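Side-chain contacts in beta-mannosidase (Trichoderma harzianum, PDB 4CVU), which hydrolyses beta-mannosides, probably releasing mannose from non-reducing ends, as a fungal enzyme of glycoside hydrolase family 2: residues A[241-246]-A[353-358]; A[511-516]-A[556-561]; A[541-546]-A[552-557]. All blocks are in the same frame, centred on the assembly; numbering follows the deposited sequence.

Overall arrangement
The three contacts lie on the same side of the chain's centre, and all are mainly buried. Interaction 3, the most extensive, is a bulged hairpin held by backbone bonds and apolar side chains. Interaction 2, centred about 8 Å from it, shares E556 and R557, but rests on one tyrosine–carboxylate bond beside the N560 glycan. Interaction 1, about 11 Å from interaction 3 between centres, relies on water and has no direct hydrogen bond between its segments. Interaction 3 stands between the other two: I546 packs on N243, R557 reaches the glycosylated N357, and N541 bonds to Y558 O. Sugar covers outer parts of interactions 2 and 3; in interaction 1 it sits away from the touching residues.

Interaction 1 (A[241-246]-A[353-358]); sequences FNNFAP and FSSGNI. With NAG (2-acetamido-2-deoxy-beta-D-glucopyranose), chain F.
N243 meets F353 and S355 without one direct hydrogen bond: a water molecule fills the joint instead. It accepts from S355 N (3.0 Å from the water O) and lies 2.9 Å from N243 O and 2.8 Å from F353 O, both placed to receive its protons, although other acceptors compete for them. The approach is modest, with the CA atoms of N243 and F353 6.1 Å apart. N243 presents its carbonyl from the third position of a type II turn, F241 to F244, where its phi is positive (78°); the closing bond from F244 N to F241 O is weak. Its side chain packs on I546 and F522. S355 OG sits between its own backbone N and carbonyl carbon (chi1 46°), on hand for a weak bond from W543 NE1. The ring of F353 turns to W373, edge-to-face, and to F375. Two residues after S355, N357 ND2 is bonded covalently to C1 of an N-acetylglucosamine. The contact thus lays a loop of the family 2 beta-sandwich domain, between strands 227-237 and 252-261, on strand 351-354 of the mixed sheet. Because the water is gripped by backbone atoms, the joint probably depends more on chain path than on side-chain identity.

Interaction 2 (A[511-516]-A[556-561]); sequences GQYENL and ERYYNT. With NAG (2-acetamido-2-deoxy-beta-D-glucopyranose), chain D; MAN (alpha-D-mannopyranose), chain B; MAN (alpha-D-mannopyranose), chain C; NAG (2-acetamido-2-deoxy-beta-D-glucopyranose), chain E.
Y558 meets E514 and Y513 in a small buried polar contact that ties helix 506-528 to the glycosylated loop after strand 554-556. Y558 OH donates to E514 OE2 at 2.9 Å, on the anti side of the carboxylate and 15° out of its plane; ring and carboxylate planes are 30° apart. The same OE2 also accepts from N2 of the second N-acetylglucosamine (chain E) at 2.8 Å and from a water that links it to E556 N, so three donors grip one oxygen. E514 reaches them with its chain extended beyond CG. Y513 offers a ring edge, its CE2 3.7 Å from Y558 OH, while its own hydroxyl bonds to E491. Y558 stands second in a type II' turn, R557 to N560, closed by N560 N and braced by N560 ND2, both bonding to R557 O from opposite faces. That ND2 carries the N-glycan, which folds back over the protein: Y559 N bonds to O7 of its first sugar. An alanine in place of E514 is likely to leave Y558 OH and the sugar amide without their shared acceptor. Farther along, a mannose O6 (chain C) donates to G511 O at 2.8 Å, and at G511 a CB would clash with another mannose.

Interaction 3 (A[541-546]-A[552-557]); sequences NGWLEI and VPIVER. With NAG (2-acetamido-2-deoxy-beta-D-glucopyranose), chain F; NAG (2-acetamido-2-deoxy-beta-D-glucopyranose), chain D.
A classic beta bulge, with two residues (L544 and E545) set against the single V555, makes the tight heart of this contact. L544 N bonds to V555 O at 2.7 Å, nearly in line with the carbonyl, and V555 N returns to E545 O at 2.9 Å. Beyond the bulge R557 N closes on G542 O, with an N-H...O angle of 168°. On one side W543 CB touches I554 CG2 at 3.8 Å, and CD1 of I546 lies over the centre of the indole. On another, L544 crosses R557 at about a right angle and sets CD2 over the guanidinium face, 3.3 Å from R557 CZ; N541 O lies at the guanidinium edge, buried without a polar partner. The bend at chi3 (-80°) brings R557 NH1 and NH2 together on O6 of the N-acetylglucosamine carried by N357, 2.8 Å from NH2, while NE is held by N371. L544 O accepts from N2 of that sugar. Between E545 and V555, both partly exposed, the packing is looser: E545 CB comes no nearer to V555 CB than 4.1 Å, and E545 bends away at chi2 to a weak bond from O3 of the N357-linked sugar. There the N560-linked sugar packs its C6 against V555 CG1. The pattern is that of a two-stranded antiparallel hairpin, 545-546 with 554-556, whose classic bulge lies between W543–E556 and the regular I546–I554 pair.

Interaction 1 (A[241-246]-A[353-358])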
loop_
_atom_site.group_PDB
_atom_site.type_symbol
_atom_site.label_atom_id
_atom_site.label_comp_id
_atom_site.label_asym_id
_atom_site.label_seq_id
_atom_site.Cartn_x
_atom_site.Cartn_y
_atom_site.Cartn_z
ATOM N N PHE A 241 52.004 -14.041 16.045
ATOM C CA PHE A 241 51.421 -14.865 15.007
ATOM C C PHE A 241 49.902 -15.051 15.172
ATOM O O PHE A 241 49.375 -14.893 16.255
ATOM C CB PHE A 241 52.107 -16.226 14.980
ATOM C CG PHE A 241 51.600 -17.125 13.888
ATOM C CD1 PHE A 241 51.893 -16.857 12.564
ATOM C CD2 PHE A 241 50.774 -18.186 14.179
ATOM C CE1 PHE A 241 51.417 -17.677 11.563
ATOM C CE2 PHE A 241 50.289 -18.993 13.179
ATOM C CZ PHE A 241 50.620 -18.743 11.873
ATOM N N ASN A 242 49.219 -15.411 14.109
ATOM C CA ASN A 242 47.788 -15.614 14.165
ATOM C C ASN A 242 47.384 -16.676 15.172
ATOM O O ASN A 242 47.980 -17.724 15.235
ATOM C CB ASN A 242 47.283 -15.994 12.778
ATOM C CG ASN A 242 47.877 -15.128 11.685
ATOM O OD1 ASN A 242 49.049 -15.226 11.360
ATOM N ND2 ASN A 242 47.072 -14.297 11.117
ATOM N N ASN A 243 46.353 -16.385 15.951
ATOM C CA ASN A 243 45.750 -17.358 16.853
ATOM C C ASN A 243 46.527 -17.624 18.158
ATOM O O ASN A 243 46.152 -18.452 18.945
ATOM C CB ASN A 243 45.453 -18.667 16.107
ATOM C CG ASN A 243 44.291 -18.537 15.127
ATOM O OD1 ASN A 243 43.187 -18.893 15.466
ATOM N ND2 ASN A 243 44.522 -18.003 13.965
ATOM N N PHE A 244 47.606 -16.886 18.395
ATOM C CA PHE A 244 48.409 -17.020 19.615
ATOM C C PHE A 244 48.516 -15.655 20.322
ATOM O O PHE A 244 48.624 -14.597 19.664
ATOM C CB PHE A 244 49.811 -17.562 19.287
ATOM C CG PHE A 244 49.814 -18.993 18.834
ATOM C CD1 PHE A 244 49.649 -19.303 17.514
ATOM C CD2 PHE A 244 49.966 -20.027 19.739
ATOM C CE1 PHE A 244 49.640 -20.619 17.072
ATOM C CE2 PHE A 244 49.947 -21.346 19.318
ATOM C CZ PHE A 244 49.772 -21.649 17.987
ATOM N N ALA A 245 48.421 -15.679 21.648
ATOM C CA ALA A 245 48.442 -14.455 22.441
ATOM C C ALA A 245 49.791 -13.751 22.265
ATOM O O ALA A 245 50.811 -14.365 22.498
ATOM C CB ALA A 245 48.236 -14.790 23.897
ATOM N N PRO A 246 49.793 -12.487 21.796
ATOM C CA PRO A 246 51.066 -11.803 21.610
ATOM C C PRO A 246 51.685 -11.294 22.923
ATOM O O PRO A 246 51.053 -11.323 23.986
ATOM C CB PRO A 246 50.705 -10.637 20.682
ATOM C CG PRO A 246 49.257 -10.389 20.890
ATOM C CD PRO A 246 48.670 -11.732 21.204
ATOM N N PHE A 353 41.522 -14.157 18.843
ATOM C CA PHE A 353 40.467 -15.143 18.965
ATOM C C PHE A 353 41.138 -16.425 19.440
ATOM O O PHE A 353 41.963 -16.986 18.743
ATOM C CB PHE A 353 39.704 -15.386 17.660
ATOM C CG PHE A 353 38.839 -16.627 17.694
ATOM C CD1 PHE A 353 37.799 -16.744 18.612
ATOM C CD2 PHE A 353 39.064 -17.678 16.817
ATOM C CE1 PHE A 353 37.017 -17.903 18.668
ATOM C CE2 PHE A 353 38.296 -18.844 16.873
ATOM C CZ PHE A 353 37.261 -18.947 17.780
ATOM N N SER A 354 40.743 -16.884 20.622
ATOM C CA SER A 354 41.387 -18.006 21.288
ATOM C C SER A 354 40.510 -19.252 21.191
ATOM O O SER A 354 39.429 -19.281 21.778
ATOM C CB SER A 354 41.638 -17.640 22.757
ATOM O OG SER A 354 42.257 -18.725 23.434
ATOM N N SER A 355 40.967 -20.242 20.440
ATOM C CA SER A 355 40.252 -21.493 20.217
ATOM C C SER A 355 41.063 -22.772 20.477
ATOM O O SER A 355 40.647 -23.855 20.078
ATOM C CB SER A 355 39.737 -21.529 18.780
ATOM O OG SER A 355 40.736 -21.141 17.900
ATOM N N GLY A 356 42.206 -22.649 21.128
ATOM C CA GLY A 356 43.089 -23.787 21.391
ATOM C C GLY A 356 42.696 -24.436 22.681
ATOM O O GLY A 356 41.686 -24.031 23.307
ATOM N N ASN A 357 43.491 -25.423 23.108
ATOM C CA ASN A 357 43.146 -26.214 24.289
ATOM C C ASN A 357 43.033 -25.387 25.570
ATOM O O ASN A 357 43.771 -24.421 25.764
ATOM C CB ASN A 357 44.192 -27.298 24.559
ATOM C CG ASN A 357 44.184 -28.422 23.550
ATOM O OD1 ASN A 357 43.254 -28.600 22.777
ATOM N ND2 ASN A 357 45.256 -29.197 23.563
ATOM N N ILE A 358 42.147 -25.824 26.460
ATOM C CA ILE A 358 42.095 -25.315 27.813
ATOM C C ILE A 358 43.364 -25.787 28.514
ATOM O O ILE A 358 43.603 -26.975 28.600
ATOM C CB ILE A 358 40.830 -25.814 28.567
ATOM C CG1 ILE A 358 39.539 -25.332 27.885
ATOM C CG2 ILE A 358 40.831 -25.358 30.016
ATOM C CD1 ILE A 358 39.267 -23.849 28.017
HETATM C C1 NAG F . 45.453 -30.342 22.680
HETATM C C2 NAG F . 46.899 -30.654 22.246
HETATM C C3 NAG F . 46.988 -31.950 21.468
HETATM C C4 NAG F . 46.313 -33.055 22.235
HETATM C C5 NAG F . 44.876 -32.643 22.559
HETATM C C6 NAG F . 44.158 -33.689 23.411
HETATM C C7 NAG F . 48.194 -28.582 22.012
HETATM C C8 NAG F . 48.723 -27.481 21.118
HETATM N N2 NAG F . 47.467 -29.563 21.463
HETATM O O3 NAG F . 48.355 -32.236 21.334
HETATM O O4 NAG F . 46.330 -34.228 21.467
HETATM O O5 NAG F . 44.933 -31.473 23.315
HETATM O O6 NAG F . 42.791 -33.350 23.461
HETATM O O7 NAG F . 48.433 -28.554 23.210
HETATM O O HOH W 1 43.385 -19.369 18.809
#

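Interaction 2 (A[511-516]-A[556-561])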
loop_
_atom_site.group_PDB
_atom_site.type_symbol
_atom_site.label_atom_id
_atom_site.label_comp_id
_atom_site.label_asym_id
_atom_site.label_seq_id
_atom_site.Cartn_x
_atom_site.Cartn_y
_atom_site.Cartn_z
ATOM N N GLY A 511 38.034 -33.490 2.658
ATOM C CA GLY A 511 39.348 -33.062 2.140
ATOM C C GLY A 511 39.289 -31.765 1.358
ATOM O O GLY A 511 40.196 -30.957 1.434
ATOM N N GLN A 512 38.213 -31.557 0.621
ATOM C CA GLN A 512 38.019 -30.304 -0.098
ATOM C C GLN A 512 37.819 -29.142 0.881
ATOM O O GLN A 512 38.295 -28.027 0.630
ATOM C CB GLN A 512 36.797 -30.393 -1.004
ATOM C CG GLN A 512 36.921 -31.319 -2.197
ATOM C CD GLN A 512 35.641 -31.326 -3.005
ATOM O OE1 GLN A 512 34.576 -31.653 -2.478
ATOM N NE2 GLN A 512 35.726 -30.929 -4.282
ATOM N N TYR A 513 37.081 -29.422 1.966
ATOM C CA TYR A 513 36.857 -28.460 3.032
ATOM C C TYR A 513 38.180 -28.006 3.620
ATOM O O TYR A 513 38.447 -26.808 3.691
ATOM C CB TYR A 513 35.928 -29.016 4.125
ATOM C CG TYR A 513 35.940 -28.229 5.434
ATOM C CD1 TYR A 513 35.336 -26.983 5.533
ATOM C CD2 TYR A 513 36.543 -28.754 6.579
ATOM C CE1 TYR A 513 35.355 -26.259 6.732
ATOM C CE2 TYR A 513 36.551 -28.056 7.770
ATOM C CZ TYR A 513 35.951 -26.806 7.841
ATOM O OH TYR A 513 35.953 -26.094 9.032
ATOM N N GLU A 514 38.983 -28.966 4.054
ATOM C CA GLU A 514 40.308 -28.673 4.597
ATOM C C GLU A 514 41.164 -27.964 3.561
ATOM O O GLU A 514 41.817 -26.977 3.858
ATOM C CB GLU A 514 41.009 -29.951 5.050
ATOM C CG GLU A 514 40.372 -30.567 6.268
ATOM C CD GLU A 514 41.181 -31.714 6.825
ATOM O OE1 GLU A 514 41.951 -32.329 6.040
ATOM O OE2 GLU A 514 41.039 -31.990 8.041
ATOM N N ASN A 515 41.126 -28.450 2.325
ATOM C CA ASN A 515 41.982 -27.907 1.280
ATOM C C ASN A 515 41.613 -26.455 0.985
ATOM O O ASN A 515 42.502 -25.592 0.896
ATOM C CB ASN A 515 41.886 -28.750 0.007
ATOM C CG ASN A 515 42.729 -28.188 -1.121
ATOM O OD1 ASN A 515 43.949 -28.219 -1.056
ATOM N ND2 ASN A 515 42.093 -27.618 -2.108
ATOM N N LEU A 516 40.311 -26.169 0.871
ATOM C CA LEU A 516 39.892 -24.779 0.571
ATOM C C LEU A 516 39.982 -23.888 1.808
ATOM O O LEU A 516 40.681 -22.854 1.799
ATOM C CB LEU A 516 38.467 -24.709 0.009
ATOM C CG LEU A 516 38.031 -23.314 -0.486
ATOM C CD1 LEU A 516 39.026 -22.779 -1.482
ATOM C CD2 LEU A 516 36.630 -23.314 -1.093
ATOM N N GLU A 556 42.111 -29.477 12.962
ATOM C CA GLU A 556 40.816 -29.385 13.712
ATOM C C GLU A 556 40.574 -30.567 14.627
ATOM O O GLU A 556 40.915 -31.684 14.307
ATOM C CB GLU A 556 39.665 -29.256 12.745
ATOM C CG GLU A 556 39.606 -27.913 12.020
ATOM C CD GLU A 556 39.205 -26.813 12.978
ATOM O OE1 GLU A 556 37.971 -26.620 13.180
ATOM O OE2 GLU A 556 40.108 -26.190 13.571
ATOM N N ARG A 557 40.001 -30.292 15.793
ATOM C CA ARG A 557 39.554 -31.342 16.707
ATOM C C ARG A 557 38.452 -32.190 16.128
ATOM O O ARG A 557 38.419 -33.388 16.309
ATOM C CB ARG A 557 39.046 -30.758 18.035
ATOM C CG ARG A 557 38.907 -31.819 19.106
ATOM C CD ARG A 557 38.616 -31.229 20.451
ATOM N NE ARG A 557 39.807 -30.735 21.078
ATOM C CZ ARG A 557 40.664 -31.497 21.738
ATOM N NH1 ARG A 557 40.459 -32.780 21.805
ATOM N NH2 ARG A 557 41.731 -30.986 22.302
ATOM N N TYR A 558 37.534 -31.537 15.439
ATOM C CA TYR A 558 36.335 -32.201 14.960
ATOM C C TYR A 558 35.668 -32.924 16.146
ATOM O O TYR A 558 35.351 -32.318 17.125
ATOM C CB TYR A 558 36.614 -33.154 13.784
ATOM C CG TYR A 558 37.188 -32.541 12.561
ATOM C CD1 TYR A 558 36.449 -31.682 11.812
ATOM C CD2 TYR A 558 38.459 -32.834 12.133
ATOM C CE1 TYR A 558 36.942 -31.115 10.685
ATOM C CE2 TYR A 558 38.984 -32.252 10.999
ATOM C CZ TYR A 558 38.189 -31.399 10.275
ATOM O OH TYR A 558 38.635 -30.799 9.179
ATOM N N TYR A 559 35.501 -34.226 16.038
ATOM C CA TYR A 559 34.732 -35.012 16.988
ATOM C C TYR A 559 35.650 -35.911 17.849
ATOM O O TYR A 559 35.203 -36.882 18.428
ATOM C CB TYR A 559 33.527 -35.699 16.271
ATOM C CG TYR A 559 33.030 -34.779 15.123
ATOM C CD1 TYR A 559 32.857 -33.386 15.341
ATOM C CD2 TYR A 559 32.896 -35.229 13.834
ATOM C CE1 TYR A 559 32.512 -32.505 14.314
ATOM C CE2 TYR A 559 32.556 -34.350 12.796
ATOM C CZ TYR A 559 32.359 -32.989 13.030
ATOM O OH TYR A 559 32.014 -32.153 11.992
ATOM N N ASN A 560 36.923 -35.546 17.923
ATOM C CA ASN A 560 37.892 -36.195 18.815
ATOM C C ASN A 560 37.723 -35.610 20.196
ATOM O O ASN A 560 38.556 -34.827 20.642
ATOM C CB ASN A 560 39.337 -35.967 18.369
ATOM C CG ASN A 560 39.668 -36.644 17.051
ATOM O OD1 ASN A 560 39.807 -37.860 16.987
ATOM N ND2 ASN A 560 39.804 -35.840 15.993
ATOM N N THR A 561 36.639 -35.992 20.863
ATOM C CA THR A 561 36.251 -35.365 22.120
ATOM C C THR A 561 36.284 -36.338 23.286
ATOM O O THR A 561 36.366 -37.565 23.105
ATOM C CB THR A 561 34.854 -34.754 22.018
ATOM O OG1 THR A 561 33.926 -35.767 21.665
ATOM C CG2 THR A 561 34.828 -33.643 20.977
HETATM C C1 NAG D . 40.158 -36.255 14.636
HETATM C C2 NAG D . 39.203 -36.704 13.533
HETATM C C3 NAG D . 39.924 -37.095 12.246
HETATM C C4 NAG D . 40.900 -35.997 11.843
HETATM C C5 NAG D . 41.807 -35.648 13.017
HETATM C C6 NAG D . 42.716 -34.466 12.713
HETATM C C7 NAG D . 37.145 -37.621 14.484
HETATM C C8 NAG D . 36.463 -38.852 15.017
HETATM N N2 NAG D . 38.401 -37.794 14.050
HETATM O O3 NAG D . 38.934 -37.316 11.253
HETATM O O4 NAG D . 41.720 -36.383 10.761
HETATM O O5 NAG D . 41.016 -35.250 14.108
HETATM O O6 NAG D . 41.964 -33.379 12.259
HETATM O O7 NAG D . 36.543 -36.533 14.452
HETATM C C1 MAN B . 43.365 -34.137 -2.404
HETATM C C2 MAN B . 43.717 -32.905 -3.239
HETATM C C3 MAN B . 42.850 -31.732 -2.862
HETATM C C4 MAN B . 41.374 -32.122 -2.876
HETATM C C5 MAN B . 41.178 -33.292 -1.933
HETATM C C6 MAN B . 39.705 -33.682 -1.871
HETATM O O2 MAN B . 43.541 -33.183 -4.611
HETATM O O3 MAN B . 43.037 -30.653 -3.749
HETATM O O4 MAN B . 40.587 -30.994 -2.496
HETATM O O5 MAN B . 41.971 -34.391 -2.376
HETATM O O6 MAN B . 39.480 -34.642 -0.852
HETATM C C1 MAN C . 42.740 -35.150 0.669
HETATM C C2 MAN C . 43.969 -35.024 -0.235
HETATM C C3 MAN C . 45.159 -34.730 0.664
HETATM C C4 MAN C . 44.884 -33.480 1.520
HETATM C C5 MAN C . 43.572 -33.597 2.289
HETATM C C6 MAN C . 43.237 -32.304 3.038
HETATM O O2 MAN C . 43.888 -33.894 -1.101
HETATM O O3 MAN C . 46.264 -34.450 -0.148
HETATM O O4 MAN C . 45.930 -33.272 2.423
HETATM O O5 MAN C . 42.531 -33.920 1.377
HETATM O O6 MAN C . 42.927 -31.240 2.170
HETATM C C1 NAG E . 41.085 -36.138 9.498
HETATM C C2 NAG E . 42.070 -35.535 8.522
HETATM C C3 NAG E . 41.394 -35.340 7.181
HETATM C C4 NAG E . 40.762 -36.629 6.672
HETATM C C5 NAG E . 39.834 -37.106 7.788
HETATM C C6 NAG E . 39.007 -38.337 7.460
HETATM C C7 NAG E . 43.751 -33.970 9.356
HETATM C C8 NAG E . 44.097 -32.585 9.743
HETATM N N2 NAG E . 42.513 -34.218 8.939
HETATM O O3 NAG E . 42.289 -34.754 6.274
HETATM O O4 NAG E . 39.989 -36.309 5.531
HETATM O O5 NAG E . 40.574 -37.335 8.967
HETATM O O6 NAG E . 39.888 -39.204 6.823
HETATM O O7 NAG E . 44.596 -34.828 9.468
HETATM O O HOH W 2 41.855 -29.817 10.197
#

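Interaction 3 (A[541-546]-A[552-557])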
loop_
_atom_site.group_PDB
_atom_site.type_symbol
_atom_site.label_atom_id
_atom_site.label_comp_id
_atom_site.label_asym_id
_atom_site.label_seq_id
_atom_site.Cartn_x
_atom_site.Cartn_y
_atom_site.Cartn_z
ATOM N N ASN A 541 34.724 -27.227 17.265
ATOM C CA ASN A 541 35.267 -27.676 18.545
ATOM C C ASN A 541 36.722 -27.285 18.809
ATOM O O ASN A 541 37.355 -27.799 19.749
ATOM C CB ASN A 541 35.103 -29.195 18.660
ATOM C CG ASN A 541 33.657 -29.595 18.826
ATOM O OD1 ASN A 541 32.916 -28.949 19.546
ATOM N ND2 ASN A 541 33.247 -30.634 18.147
ATOM N N GLY A 542 37.232 -26.347 18.014
ATOM C CA GLY A 542 38.577 -25.847 18.188
ATOM C C GLY A 542 39.620 -26.640 17.436
ATOM O O GLY A 542 39.292 -27.620 16.731
ATOM N N TRP A 543 40.874 -26.207 17.598
ATOM C CA TRP A 543 42.021 -26.837 16.937
ATOM C C TRP A 543 42.910 -27.617 17.911
ATOM O O TRP A 543 43.036 -27.276 19.088
ATOM C CB TRP A 543 42.870 -25.801 16.207
ATOM C CG TRP A 543 43.268 -24.583 16.972
ATOM C CD1 TRP A 543 42.577 -23.400 17.034
ATOM C CD2 TRP A 543 44.468 -24.376 17.745
ATOM N NE1 TRP A 543 43.259 -22.497 17.795
ATOM C CE2 TRP A 543 44.425 -23.063 18.234
ATOM C CE3 TRP A 543 45.573 -25.171 18.064
ATOM C CZ2 TRP A 543 45.444 -22.532 19.036
ATOM C CZ3 TRP A 543 46.581 -24.643 18.851
ATOM C CH2 TRP A 543 46.510 -23.348 19.336
ATOM N N LEU A 544 43.518 -28.674 17.399
ATOM C CA LEU A 544 44.548 -29.435 18.117
ATOM C C LEU A 544 45.966 -28.864 17.894
ATOM O O LEU A 544 46.788 -28.891 18.804
ATOM C CB LEU A 544 44.518 -30.893 17.662
ATOM C CG LEU A 544 43.148 -31.591 17.711
ATOM C CD1 LEU A 544 43.178 -32.896 16.939
ATOM C CD2 LEU A 544 42.736 -31.857 19.150
ATOM N N GLU A 545 46.262 -28.405 16.673
ATOM C CA GLU A 545 47.565 -27.796 16.327
ATOM C C GLU A 545 47.365 -26.705 15.278
ATOM O O GLU A 545 46.443 -26.796 14.457
ATOM C CB GLU A 545 48.525 -28.804 15.676
ATOM C CG GLU A 545 48.558 -30.202 16.272
ATOM C CD GLU A 545 49.442 -30.305 17.503
ATOM O OE1 GLU A 545 50.170 -29.331 17.814
ATOM O OE2 GLU A 545 49.413 -31.375 18.164
ATOM N N ILE A 546 48.234 -25.702 15.311
ATOM C CA ILE A 546 48.383 -24.757 14.222
ATOM C C ILE A 546 49.867 -24.678 13.880
ATOM O O ILE A 546 50.674 -24.285 14.708
ATOM C CB ILE A 546 47.882 -23.361 14.555
ATOM C CG1 ILE A 546 46.379 -23.441 14.871
ATOM C CG2 ILE A 546 48.115 -22.429 13.382
ATOM C CD1 ILE A 546 45.752 -22.123 15.249
ATOM N N VAL A 552 48.023 -29.731 6.185
ATOM C CA VAL A 552 46.830 -28.984 6.654
ATOM C C VAL A 552 47.211 -28.217 7.934
ATOM O O VAL A 552 47.276 -28.818 9.016
ATOM C CB VAL A 552 45.636 -29.903 6.949
ATOM C CG1 VAL A 552 44.373 -29.063 7.104
ATOM C CG2 VAL A 552 45.473 -30.968 5.866
ATOM N N PRO A 553 47.498 -26.904 7.810
ATOM C CA PRO A 553 48.165 -26.112 8.871
ATOM C C PRO A 553 47.368 -25.927 10.167
ATOM O O PRO A 553 47.954 -25.576 11.193
ATOM C CB PRO A 553 48.395 -24.744 8.200
ATOM C CG PRO A 553 47.411 -24.684 7.075
ATOM C CD PRO A 553 47.241 -26.093 6.600
ATOM N N ILE A 554 46.040 -26.099 10.105
ATOM C CA ILE A 554 45.191 -26.102 11.291
ATOM C C ILE A 554 44.602 -27.498 11.419
ATOM O O ILE A 554 43.840 -27.926 10.581
ATOM C CB ILE A 554 44.052 -25.051 11.209
ATOM C CG1 ILE A 554 44.635 -23.653 10.952
ATOM C CG2 ILE A 554 43.231 -25.068 12.508
ATOM C CD1 ILE A 554 43.643 -22.513 10.934
ATOM N N VAL A 555 44.999 -28.222 12.448
ATOM C CA VAL A 555 44.514 -29.584 12.653
ATOM C C VAL A 555 43.294 -29.447 13.573
ATOM O O VAL A 555 43.433 -29.256 14.786
ATOM C CB VAL A 555 45.601 -30.497 13.269
ATOM C CG1 VAL A 555 45.063 -31.884 13.572
ATOM C CG2 VAL A 555 46.816 -30.595 12.345
ATOM N N GLU A 556 42.111 -29.477 12.962
ATOM C CA GLU A 556 40.816 -29.385 13.712
ATOM C C GLU A 556 40.574 -30.567 14.627
ATOM O O GLU A 556 40.915 -31.684 14.307
ATOM C CB GLU A 556 39.665 -29.256 12.745
ATOM C CG GLU A 556 39.606 -27.913 12.020
ATOM C CD GLU A 556 39.205 -26.813 12.978
ATOM O OE1 GLU A 556 37.971 -26.620 13.180
ATOM O OE2 GLU A 556 40.108 -26.190 13.571
ATOM N N ARG A 557 40.001 -30.292 15.793
ATOM C CA ARG A 557 39.554 -31.342 16.707
ATOM C C ARG A 557 38.452 -32.190 16.128
ATOM O O ARG A 557 38.419 -33.388 16.309
ATOM C CB ARG A 557 39.046 -30.758 18.035
ATOM C CG ARG A 557 38.907 -31.819 19.106
ATOM C CD ARG A 557 38.616 -31.229 20.451
ATOM N NE ARG A 557 39.807 -30.735 21.078
ATOM C CZ ARG A 557 40.664 -31.497 21.738
ATOM N NH1 ARG A 557 40.459 -32.780 21.805
ATOM N NH2 ARG A 557 41.731 -30.986 22.302
HETATM C C1 NAG F . 45.453 -30.342 22.680
HETATM C C2 NAG F . 46.899 -30.654 22.246
HETATM C C3 NAG F . 46.988 -31.950 21.468
HETATM C C4 NAG F . 46.313 -33.055 22.235
HETATM C C5 NAG F . 44.876 -32.643 22.559
HETATM C C6 NAG F . 44.158 -33.689 23.411
HETATM C C7 NAG F . 48.194 -28.582 22.012
HETATM C C8 NAG F . 48.723 -27.481 21.118
HETATM N N2 NAG F . 47.467 -29.563 21.463
HETATM O O3 NAG F . 48.355 -32.236 21.334
HETATM O O4 NAG F . 46.330 -34.228 21.467
HETATM O O5 NAG F . 44.933 -31.473 23.315
HETATM O O6 NAG F . 42.791 -33.350 23.461
HETATM O O7 NAG F . 48.433 -28.554 23.210
HETATM C C1 NAG D . 40.158 -36.255 14.636
HETATM C C2 NAG D . 39.203 -36.704 13.533
HETATM C C3 NAG D . 39.924 -37.095 12.246
HETATM C C4 NAG D . 40.900 -35.997 11.843
HETATM C C5 NAG D . 41.807 -35.648 13.017
HETATM C C6 NAG D . 42.716 -34.466 12.713
HETATM C C7 NAG D . 37.145 -37.621 14.484
HETATM C C8 NAG D . 36.463 -38.852 15.017
HETATM N N2 NAG D . 38.401 -37.794 14.050
HETATM O O3 NAG D . 38.934 -37.316 11.253
HETATM O O4 NAG D . 41.720 -36.383 10.761
HETATM O O5 NAG D . 41.016 -35.250 14.108
HETATM O O6 NAG D . 41.964 -33.379 12.259
HETATM O O7 NAG D . 36.543 -36.533 14.452
#